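Local coordinates for protein pyruvate kinase (Toxoplasma gondii, PDB 3GG8) that catalyses, as a pyruvate kinase, the last step of glycolysis, passing the phosphate of phosphoenolpyruvate to ADP to give pyruvate and ATP, at residues V51-L54 against V55-D59; C143-G146 against A147-Q150; V236-I239 against R240-G244. All coordinates share one frame; numbering follows the deposited sequence.

Interaction 1: V51-L54 against V55-D59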
ATOM      1  N   VAL C  51      34.333 -39.194  15.117  1.00 39.41           N
ATOM      2  CA  VAL C  51      33.036 -39.510  14.541  1.00 38.72           C
ATOM      3  C   VAL C  51      31.890 -39.299  15.530  1.00 38.43           C
ATOM      4  O   VAL C  51      30.827 -38.812  15.152  1.00 38.09           O
ATOM      5  CB  VAL C  51      33.010 -40.959  14.004  1.00 38.71           C
ATOM      6  CG1 VAL C  51      31.618 -41.335  13.511  1.00 37.90           C
ATOM      7  CG2 VAL C  51      34.051 -41.137  12.902  1.00 38.81           C
ATOM      8  N   ASP C  52      32.115 -39.677  16.785  1.00 38.14           N
ATOM      9  CA  ASP C  52      31.100 -39.558  17.819  1.00 38.04           C
ATOM     10  C   ASP C  52      30.627 -38.104  18.013  1.00 37.38           C
ATOM     11  O   ASP C  52      29.428 -37.853  18.134  1.00 36.78           O
ATOM     12  CB  ASP C  52      31.601 -40.148  19.135  1.00 38.48           C
ATOM     13  CG  ASP C  52      30.573 -40.035  20.242  1.00 41.45           C
ATOM     14  OD1 ASP C  52      30.754 -39.183  21.145  1.00 44.30           O
ATOM     15  OD2 ASP C  52      29.559 -40.771  20.189  1.00 44.75           O
ATOM     16  N   THR C  53      31.560 -37.153  18.033  1.00 36.53           N
ATOM     17  CA  THR C  53      31.169 -35.763  18.231  1.00 36.08           C
ATOM     18  C   THR C  53      30.622 -35.139  16.938  1.00 35.62           C
ATOM     19  O   THR C  53      29.789 -34.239  16.988  1.00 35.64           O
ATOM     20  CB  THR C  53      32.254 -34.876  18.951  1.00 35.98           C
ATOM     21  OG1 THR C  53      32.920 -34.035  18.017  1.00 38.37           O
ATOM     22  CG2 THR C  53      33.273 -35.709  19.700  1.00 34.07           C
ATOM     23  N   LEU C  54      31.080 -35.616  15.783  1.00 35.04           N
ATOM     24  CA  LEU C  54      30.498 -35.171  14.521  1.00 34.26           C
ATOM     25  C   LEU C  54      29.015 -35.569  14.443  1.00 34.14           C
ATOM     26  O   LEU C  54      28.167 -34.765  14.041  1.00 33.67           O
ATOM     27  CB  LEU C  54      31.267 -35.722  13.326  1.00 33.67           C
ATOM     28  CG  LEU C  54      32.668 -35.164  13.063  1.00 34.18           C
ATOM     29  CD1 LEU C  54      33.320 -35.941  11.928  1.00 33.06           C
ATOM     30  CD2 LEU C  54      32.651 -33.638  12.800  1.00 33.08           C
ATOM     31  N   VAL C  55      28.717 -36.805  14.829  1.00 33.65           N
ATOM     32  CA  VAL C  55      27.339 -37.279  14.898  1.00 33.94           C
ATOM     33  C   VAL C  55      26.501 -36.412  15.853  1.00 34.12           C
ATOM     34  O   VAL C  55      25.417 -35.951  15.478  1.00 34.41           O
ATOM     35  CB  VAL C  55      27.270 -38.765  15.287  1.00 33.87           C
ATOM     36  CG1 VAL C  55      25.854 -39.151  15.688  1.00 33.79           C
ATOM     37  CG2 VAL C  55      27.750 -39.621  14.136  1.00 33.16           C
ATOM     38  N   LYS C  56      27.018 -36.167  17.061  1.00 33.88           N
ATOM     39  CA  LYS C  56      26.351 -35.289  18.039  1.00 33.63           C
ATOM     40  C   LYS C  56      26.142 -33.879  17.490  1.00 33.55           C
ATOM     41  O   LYS C  56      25.188 -33.204  17.848  1.00 33.80           O
ATOM     42  CB  LYS C  56      27.151 -35.220  19.332  1.00 33.58           C
ATOM     43  CG  LYS C  56      27.057 -36.476  20.177  1.00 33.03           C
ATOM     44  CD  LYS C  56      27.894 -36.380  21.434  1.00 31.79           C
ATOM     45  CE  LYS C  56      27.894 -37.708  22.158  1.00 33.70           C
ATOM     46  NZ  LYS C  56      28.597 -37.620  23.461  1.00 35.27           N
ATOM     47  N   MET C  57      27.038 -33.450  16.612  1.00 33.16           N
ATOM     48  CA  MET C  57      26.931 -32.147  15.977  1.00 33.09           C
ATOM     49  C   MET C  57      25.873 -32.122  14.892  1.00 32.39           C
ATOM     50  O   MET C  57      25.191 -31.121  14.737  1.00 32.10           O
ATOM     51  CB  MET C  57      28.283 -31.695  15.444  1.00 32.79           C
ATOM     52  CG  MET C  57      29.161 -31.185  16.559  1.00 34.01           C
ATOM     53  SD  MET C  57      30.861 -31.013  16.081  1.00 34.53           S
ATOM     54  CE  MET C  57      30.818 -29.596  15.003  1.00 33.69           C
ATOM     55  N   ILE C  58      25.724 -33.225  14.157  1.00 32.00           N
ATOM     56  CA  ILE C  58      24.625 -33.344  13.218  1.00 31.77           C
ATOM     57  C   ILE C  58      23.293 -33.186  13.964  1.00 32.58           C
ATOM     58  O   ILE C  58      22.440 -32.391  13.544  1.00 32.39           O
ATOM     59  CB  ILE C  58      24.626 -34.683  12.466  1.00 31.87           C
ATOM     60  CG1 ILE C  58      25.845 -34.800  11.549  1.00 30.69           C
ATOM     61  CG2 ILE C  58      23.306 -34.859  11.684  1.00 31.43           C
ATOM     62  CD1 ILE C  58      26.056 -36.188  10.993  1.00 31.25           C
ATOM     63  N   ASP C  59      23.113 -33.939  15.055  1.00 32.98           N
ATOM     64  CA  ASP C  59      21.847 -33.895  15.825  1.00 33.75           C
ATOM     65  C   ASP C  59      21.598 -32.488  16.348  1.00 33.42           C
ATOM     66  O   ASP C  59      20.465 -32.065  16.465  1.00 34.05           O
ATOM     67  CB  ASP C  59      21.836 -34.892  17.002  1.00 33.36           C
ATOM     68  CG  ASP C  59      21.949 -36.336  16.558  1.00 34.62           C
ATOM     69  OD1 ASP C  59      21.631 -36.640  15.384  1.00 35.99           O
ATOM     70  OD2 ASP C  59      22.342 -37.186  17.401  1.00 34.58           O
TER

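Interaction 2: C143-G146 against A147-Q150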
ATOM      1  N   CYS C 143      58.662  -7.018   6.587  1.00 34.00           N
ATOM      2  CA  CYS C 143      57.311  -7.366   6.144  1.00 34.20           C
ATOM      3  C   CYS C 143      57.393  -8.266   4.902  1.00 34.12           C
ATOM      4  O   CYS C 143      58.159  -7.980   3.984  1.00 34.62           O
ATOM      5  CB  CYS C 143      56.523  -6.086   5.849  1.00 34.16           C
ATOM      6  SG  CYS C 143      55.010  -6.277   4.882  1.00 34.29           S
ATOM      7  N   SER C 144      56.602  -9.339   4.874  1.00 34.16           N
ATOM      8  CA  SER C 144      56.680 -10.351   3.804  1.00 34.27           C
ATOM      9  C   SER C 144      56.236  -9.855   2.429  1.00 34.10           C
ATOM     10  O   SER C 144      56.542 -10.478   1.406  1.00 33.69           O
ATOM     11  CB  SER C 144      55.853 -11.573   4.181  1.00 34.05           C
ATOM     12  OG  SER C 144      54.485 -11.228   4.247  1.00 35.73           O
ATOM     13  N   TYR C 145      55.512  -8.736   2.427  1.00 33.95           N
ATOM     14  CA  TYR C 145      54.886  -8.187   1.238  1.00 33.83           C
ATOM     15  C   TYR C 145      55.827  -7.210   0.537  1.00 33.72           C
ATOM     16  O   TYR C 145      55.974  -6.062   0.953  1.00 34.01           O
ATOM     17  CB  TYR C 145      53.554  -7.545   1.636  1.00 33.63           C
ATOM     18  CG  TYR C 145      52.790  -6.851   0.532  1.00 33.67           C
ATOM     19  CD1 TYR C 145      52.189  -5.609   0.761  1.00 34.15           C
ATOM     20  CD2 TYR C 145      52.639  -7.438  -0.736  1.00 34.20           C
ATOM     21  CE1 TYR C 145      51.475  -4.955  -0.247  1.00 34.67           C
ATOM     22  CE2 TYR C 145      51.930  -6.787  -1.753  1.00 33.86           C
ATOM     23  CZ  TYR C 145      51.358  -5.546  -1.497  1.00 34.25           C
ATOM     24  OH  TYR C 145      50.654  -4.897  -2.470  1.00 33.89           O
ATOM     25  N   GLY C 146      56.456  -7.691  -0.532  1.00 34.00           N
ATOM     26  CA  GLY C 146      57.539  -6.972  -1.216  1.00 34.10           C
ATOM     27  C   GLY C 146      57.141  -5.661  -1.869  1.00 34.22           C
ATOM     28  O   GLY C 146      57.971  -4.764  -2.019  1.00 34.31           O
ATOM     29  N   ALA C 147      55.872  -5.566  -2.261  1.00 34.12           N
ATOM     30  CA  ALA C 147      55.313  -4.375  -2.890  1.00 34.15           C
ATOM     31  C   ALA C 147      54.688  -3.397  -1.888  1.00 33.93           C
ATOM     32  O   ALA C 147      54.008  -2.467  -2.292  1.00 34.34           O
ATOM     33  CB  ALA C 147      54.276  -4.775  -3.944  1.00 34.18           C
ATOM     34  N   LEU C 148      54.909  -3.594  -0.591  1.00 33.34           N
ATOM     35  CA  LEU C 148      54.416  -2.628   0.415  1.00 33.13           C
ATOM     36  C   LEU C 148      54.696  -1.138   0.094  1.00 33.14           C
ATOM     37  O   LEU C 148      53.774  -0.302   0.148  1.00 32.93           O
ATOM     38  CB  LEU C 148      54.911  -2.985   1.829  1.00 32.77           C
ATOM     39  CG  LEU C 148      54.491  -2.077   2.988  1.00 33.26           C
ATOM     40  CD1 LEU C 148      52.969  -2.115   3.206  1.00 32.53           C
ATOM     41  CD2 LEU C 148      55.251  -2.412   4.265  1.00 33.05           C
ATOM     42  N   PRO C 149      55.956  -0.789  -0.224  1.00 33.54           N
ATOM     43  CA  PRO C 149      56.254   0.641  -0.407  1.00 33.76           C
ATOM     44  C   PRO C 149      55.614   1.238  -1.662  1.00 34.48           C
ATOM     45  O   PRO C 149      55.507   2.463  -1.782  1.00 34.58           O
ATOM     46  CB  PRO C 149      57.785   0.678  -0.519  1.00 34.00           C
ATOM     47  CG  PRO C 149      58.264  -0.669  -0.072  1.00 33.60           C
ATOM     48  CD  PRO C 149      57.161  -1.619  -0.421  1.00 33.58           C
ATOM     49  N   GLN C 150      55.185   0.366  -2.572  1.00 35.05           N
ATOM     50  CA  GLN C 150      54.493   0.758  -3.796  1.00 35.50           C
ATOM     51  C   GLN C 150      52.967   0.530  -3.706  1.00 35.93           C
ATOM     52  O   GLN C 150      52.262   0.577  -4.714  1.00 36.63           O
ATOM     53  CB  GLN C 150      55.079  -0.013  -4.987  1.00 35.56           C
ATOM     54  CG  GLN C 150      56.525   0.400  -5.379  1.00 35.55           C
ATOM     55  CD  GLN C 150      57.601  -0.297  -4.546  1.00 34.87           C
ATOM     56  OE1 GLN C 150      57.552  -1.507  -4.337  1.00 33.59           O
ATOM     57  NE2 GLN C 150      58.588   0.474  -4.085  1.00 34.67           N
TER

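Interaction 3: V236-I239 against R240-G244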
ATOM      1  N   VAL C 236      36.814 -14.529  -9.023  1.00 34.57           N
ATOM      2  CA  VAL C 236      35.736 -15.523  -9.107  1.00 33.66           C
ATOM      3  C   VAL C 236      35.717 -16.236 -10.466  1.00 33.86           C
ATOM      4  O   VAL C 236      35.581 -17.454 -10.516  1.00 32.91           O
ATOM      5  CB  VAL C 236      34.347 -14.912  -8.844  1.00 33.70           C
ATOM      6  CG1 VAL C 236      33.302 -16.013  -8.785  1.00 32.21           C
ATOM      7  CG2 VAL C 236      34.330 -14.039  -7.538  1.00 32.20           C
ATOM      8  N   ARG C 237      35.825 -15.459 -11.549  1.00 33.84           N
ATOM      9  CA  ARG C 237      35.918 -16.002 -12.914  1.00 34.03           C
ATOM     10  C   ARG C 237      37.110 -16.950 -13.049  1.00 34.03           C
ATOM     11  O   ARG C 237      37.049 -17.962 -13.766  1.00 34.35           O
ATOM     12  CB  ARG C 237      36.008 -14.869 -13.962  1.00 33.84           C
ATOM     13  CG  ARG C 237      34.714 -14.066 -14.110  1.00 34.07           C
ATOM     14  CD  ARG C 237      34.721 -13.087 -15.277  1.00 34.18           C
ATOM     15  NE  ARG C 237      35.284 -11.787 -14.913  1.00 37.30           N
ATOM     16  CZ  ARG C 237      34.616 -10.793 -14.318  1.00 36.99           C
ATOM     17  NH1 ARG C 237      33.335 -10.916 -13.998  1.00 36.45           N
ATOM     18  NH2 ARG C 237      35.236  -9.664 -14.034  1.00 37.24           N
ATOM     19  N   TYR C 238      38.188 -16.611 -12.354  1.00 33.96           N
ATOM     20  CA  TYR C 238      39.404 -17.407 -12.367  1.00 34.20           C
ATOM     21  C   TYR C 238      39.194 -18.778 -11.737  1.00 33.54           C
ATOM     22  O   TYR C 238      39.581 -19.791 -12.325  1.00 32.77           O
ATOM     23  CB  TYR C 238      40.567 -16.654 -11.694  1.00 35.02           C
ATOM     24  CG  TYR C 238      41.819 -17.483 -11.646  1.00 36.96           C
ATOM     25  CD1 TYR C 238      42.454 -17.886 -12.821  1.00 39.27           C
ATOM     26  CD2 TYR C 238      42.350 -17.898 -10.434  1.00 37.46           C
ATOM     27  CE1 TYR C 238      43.600 -18.678 -12.782  1.00 40.15           C
ATOM     28  CE2 TYR C 238      43.486 -18.682 -10.381  1.00 38.85           C
ATOM     29  CZ  TYR C 238      44.104 -19.075 -11.548  1.00 38.67           C
ATOM     30  OH  TYR C 238      45.235 -19.859 -11.486  1.00 39.14           O
ATOM     31  N   ILE C 239      38.560 -18.811 -10.555  1.00 32.84           N
ATOM     32  CA  ILE C 239      38.222 -20.083  -9.919  1.00 32.47           C
ATOM     33  C   ILE C 239      37.264 -20.940 -10.776  1.00 32.45           C
ATOM     34  O   ILE C 239      37.462 -22.155 -10.897  1.00 31.95           O
ATOM     35  CB  ILE C 239      37.651 -19.910  -8.507  1.00 32.42           C
ATOM     36  CG1 ILE C 239      38.640 -19.144  -7.627  1.00 32.26           C
ATOM     37  CG2 ILE C 239      37.339 -21.290  -7.901  1.00 32.22           C
ATOM     38  CD1 ILE C 239      38.005 -18.345  -6.536  1.00 30.41           C
ATOM     39  N   ARG C 240      36.246 -20.305 -11.368  1.00 32.35           N
ATOM     40  CA  ARG C 240      35.293 -21.020 -12.210  0.50 32.46           C
ATOM     41  C   ARG C 240      35.954 -21.698 -13.414  1.00 32.48           C
ATOM     42  O   ARG C 240      35.611 -22.834 -13.753  1.00 32.65           O
ATOM     43  CB  ARG C 240      34.164 -20.100 -12.665  0.50 32.51           C
ATOM     44  CG  ARG C 240      33.082 -20.818 -13.445  0.50 32.55           C
ATOM     45  CD  ARG C 240      31.800 -20.027 -13.471  0.50 33.38           C
ATOM     46  NE  ARG C 240      31.124 -20.015 -12.174  0.50 33.24           N
ATOM     47  CZ  ARG C 240      30.924 -18.925 -11.445  0.50 33.59           C
ATOM     48  NH1 ARG C 240      30.283 -19.016 -10.287  0.50 32.25           N
ATOM     49  NH2 ARG C 240      31.358 -17.742 -11.884  0.50 34.40           N
ATOM     50  N   GLY C 241      36.904 -21.020 -14.047  1.00 32.64           N
ATOM     51  CA  GLY C 241      37.624 -21.604 -15.176  1.00 33.17           C
ATOM     52  C   GLY C 241      38.575 -22.690 -14.716  1.00 33.94           C
ATOM     53  O   GLY C 241      38.790 -23.691 -15.411  1.00 34.23           O
ATOM     54  N   LEU C 242      39.153 -22.479 -13.536  1.00 34.54           N
ATOM     55  CA  LEU C 242      40.006 -23.462 -12.871  1.00 34.66           C
ATOM     56  C   LEU C 242      39.234 -24.746 -12.611  1.00 34.85           C
ATOM     57  O   LEU C 242      39.719 -25.830 -12.925  1.00 34.81           O
ATOM     58  CB  LEU C 242      40.493 -22.893 -11.549  1.00 34.50           C
ATOM     59  CG  LEU C 242      41.898 -23.083 -11.020  1.00 35.21           C
ATOM     60  CD1 LEU C 242      42.930 -22.675 -12.083  1.00 35.63           C
ATOM     61  CD2 LEU C 242      42.042 -22.251  -9.749  1.00 34.91           C
ATOM     62  N   LEU C 243      38.032 -24.605 -12.049  1.00 34.92           N
ATOM     63  CA  LEU C 243      37.182 -25.734 -11.678  1.00 35.23           C
ATOM     64  C   LEU C 243      36.822 -26.609 -12.895  1.00 36.01           C
ATOM     65  O   LEU C 243      36.796 -27.846 -12.812  1.00 35.97           O
ATOM     66  CB  LEU C 243      35.920 -25.232 -10.969  1.00 34.94           C
ATOM     67  CG  LEU C 243      36.042 -24.856  -9.479  1.00 34.70           C
ATOM     68  CD1 LEU C 243      34.824 -24.112  -8.978  1.00 34.57           C
ATOM     69  CD2 LEU C 243      36.307 -26.099  -8.593  1.00 33.29           C
ATOM     70  N   GLY C 244      36.531 -25.957 -14.017  1.00 36.22           N
ATOM     71  CA  GLY C 244      36.319 -26.646 -15.282  1.00 36.24           C
ATOM     72  C   GLY C 244      35.099 -27.533 -15.269  1.00 36.24           C
ATOM     73  O   GLY C 244      34.294 -27.468 -14.336  1.00 36.19           O
TER

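Interaction 1: V51-L54 against V55-D59
Val55, Lys56, Met57 and Ile58 each give their backbone N-H to the carbonyl four residues back, and these i to i+4 bonds make the run from Val51 to Asp59 a regular alpha-helix. The bonds are not equally straight: Val55 N reaches Val51 O at 2.9 Å with an N-H...O angle of 167°, whereas Met57 N meets Thr53 O at 136° and also makes a weak bond to Leu54 O. Among the side chains, Asp52 and Lys56 illustrate how a spacing of four residues pairs opposite charges on a helix. The lysine runs fully extended past CG, its CG lying against Asp52 O, and the two side chains cross at a slant. Asp52 OD1 is 3.5 Å from Lys56 NZ in a salt bridge and 3.4 Å from Lys56 CE, so the methylene touches the oxygen as closely as the charged nitrogen does. Helix 51-60 is the helical link of a beta-alpha-beta crossover between strands 39-43 and 62-68, the first two strands of the eight-stranded barrel. On the side facing helix 74-90, Val51 CG1 stands 4.3 Å from Val55 CG2, and Leu54 and Val55 both press on Ala87 of that neighbouring helix. Met57 lies beside Thr53, the two side chains pointing the same way. With CG placed next to the backbone N (chi1 -77°), the methionine passes close to Thr53 O, its SD 3.5 Å from that oxygen and 4.1 Å from Thr53 OG1. Beyond them, Met57 packs on Val357 and Val360 of helix 356-371.

Interaction 2: C143-G146 against A147-Q150
Ala147 rests its methyl group against the CE2-CZ rim of the Tyr145 ring, with Ala147 CB 3.8 Å from Tyr145 CE2, inside a type I beta turn that runs from Tyr145 to Leu148. The turn belongs to the loop that follows strand 140-142, in the mixed beta-sheet inserted between the third and fourth strands of the barrel; in pyruvate kinases this is the B domain. Ala147 also presents its carbonyl carbon to one face of the tyrosine ring, 3.9 Å above the plane and toward the rim. Leu148 comes next and closes the turn: its N donates to Tyr145 O at 3.1 Å, approaching from above the carbonyl plane. The same Leu148 N sits over that face of the ring, 3.6 Å from its plane. Thus the tyrosine folds back across the turn it begins, its CG swung anti to the backbone N (chi1 177°), while its hydroxyl hydrogen-bonds with Ser151 OG and Gln201 N. Farther out on the leucine, Leu148 CD2 packs 3.9 Å from Cys143 SG, and both side chains lie against Ile128 of strand 125-129. Pro149 follows with its ring carbon CD 3.6 Å from Gly146 O. Gln150 bends at chi2, which brings its amide back near Gly146 O, and its NE2 bonds to Ser174 O. Back at the start of the loop, Cys143 SG accepts a hydrogen bond from Tyr145 N at 3.5 Å.

Interaction 3: V236-I239 against R240-G244
Tyr238 lays the hydroxyl end of its ring against the branched tip of Leu242, one helical turn later. Leu242 CD1 lies 3.8 Å from Tyr238 CZ, and Leu242 CD2 is 3.9 Å from Tyr238 CE2, so both methyls of the leucine meet the ring from one side, near its hydroxyl end. A chi1 of -140° on Leu242, well off the staggered positions, turns both methyls to the tyrosine. Around the helix, Ile239 and Leu243 run side by side, Ile239 CG2 3.9 Å from Leu243 CD1, and both rest on Ile252 of strand 251-256. Helix 233-243 thus packs on the strand it leads into, within the barrel's beta-alpha-beta unit 224-227, 233-243, 251-256. Four i to i+4 backbone bonds hold the run, among them that from Leu243 N to Ile239 O at 2.8 Å. Gly244 then leaves helical geometry with positive phi, which favours glycine. In the conformer described, the Arg240 side chain lies alongside Val236 and its NH2 bonds to Glu271 O. Arg237 forms salt bridges to Asp234, Glu267 and Glu271. Between neighbouring turns the side-chain contacts are therefore essentially apolar, while the arginine charges are directed to partners outside the segments.

Overall arrangement
All three contacts are local, each within one continuous run, and they come in series along the chain. Interactions 1 and 3 lie on outer helices of the eight-stranded parallel barrel, 51-60 between its first two strands and 233-243 between its fourth and fifth; their centres are about 33 Å apart. Interaction 2 belongs instead to the mixed sheet inserted between the third and fourth barrel strands, its centre about 44 Å from that of interaction 1 and about 28 Å from that of interaction 3. None touches another, the closest atoms, between interactions 2 and 3, being about 17 Å apart. The contacts are thus local features of two parts of the enzyme, the barrel and the domain inserted in it.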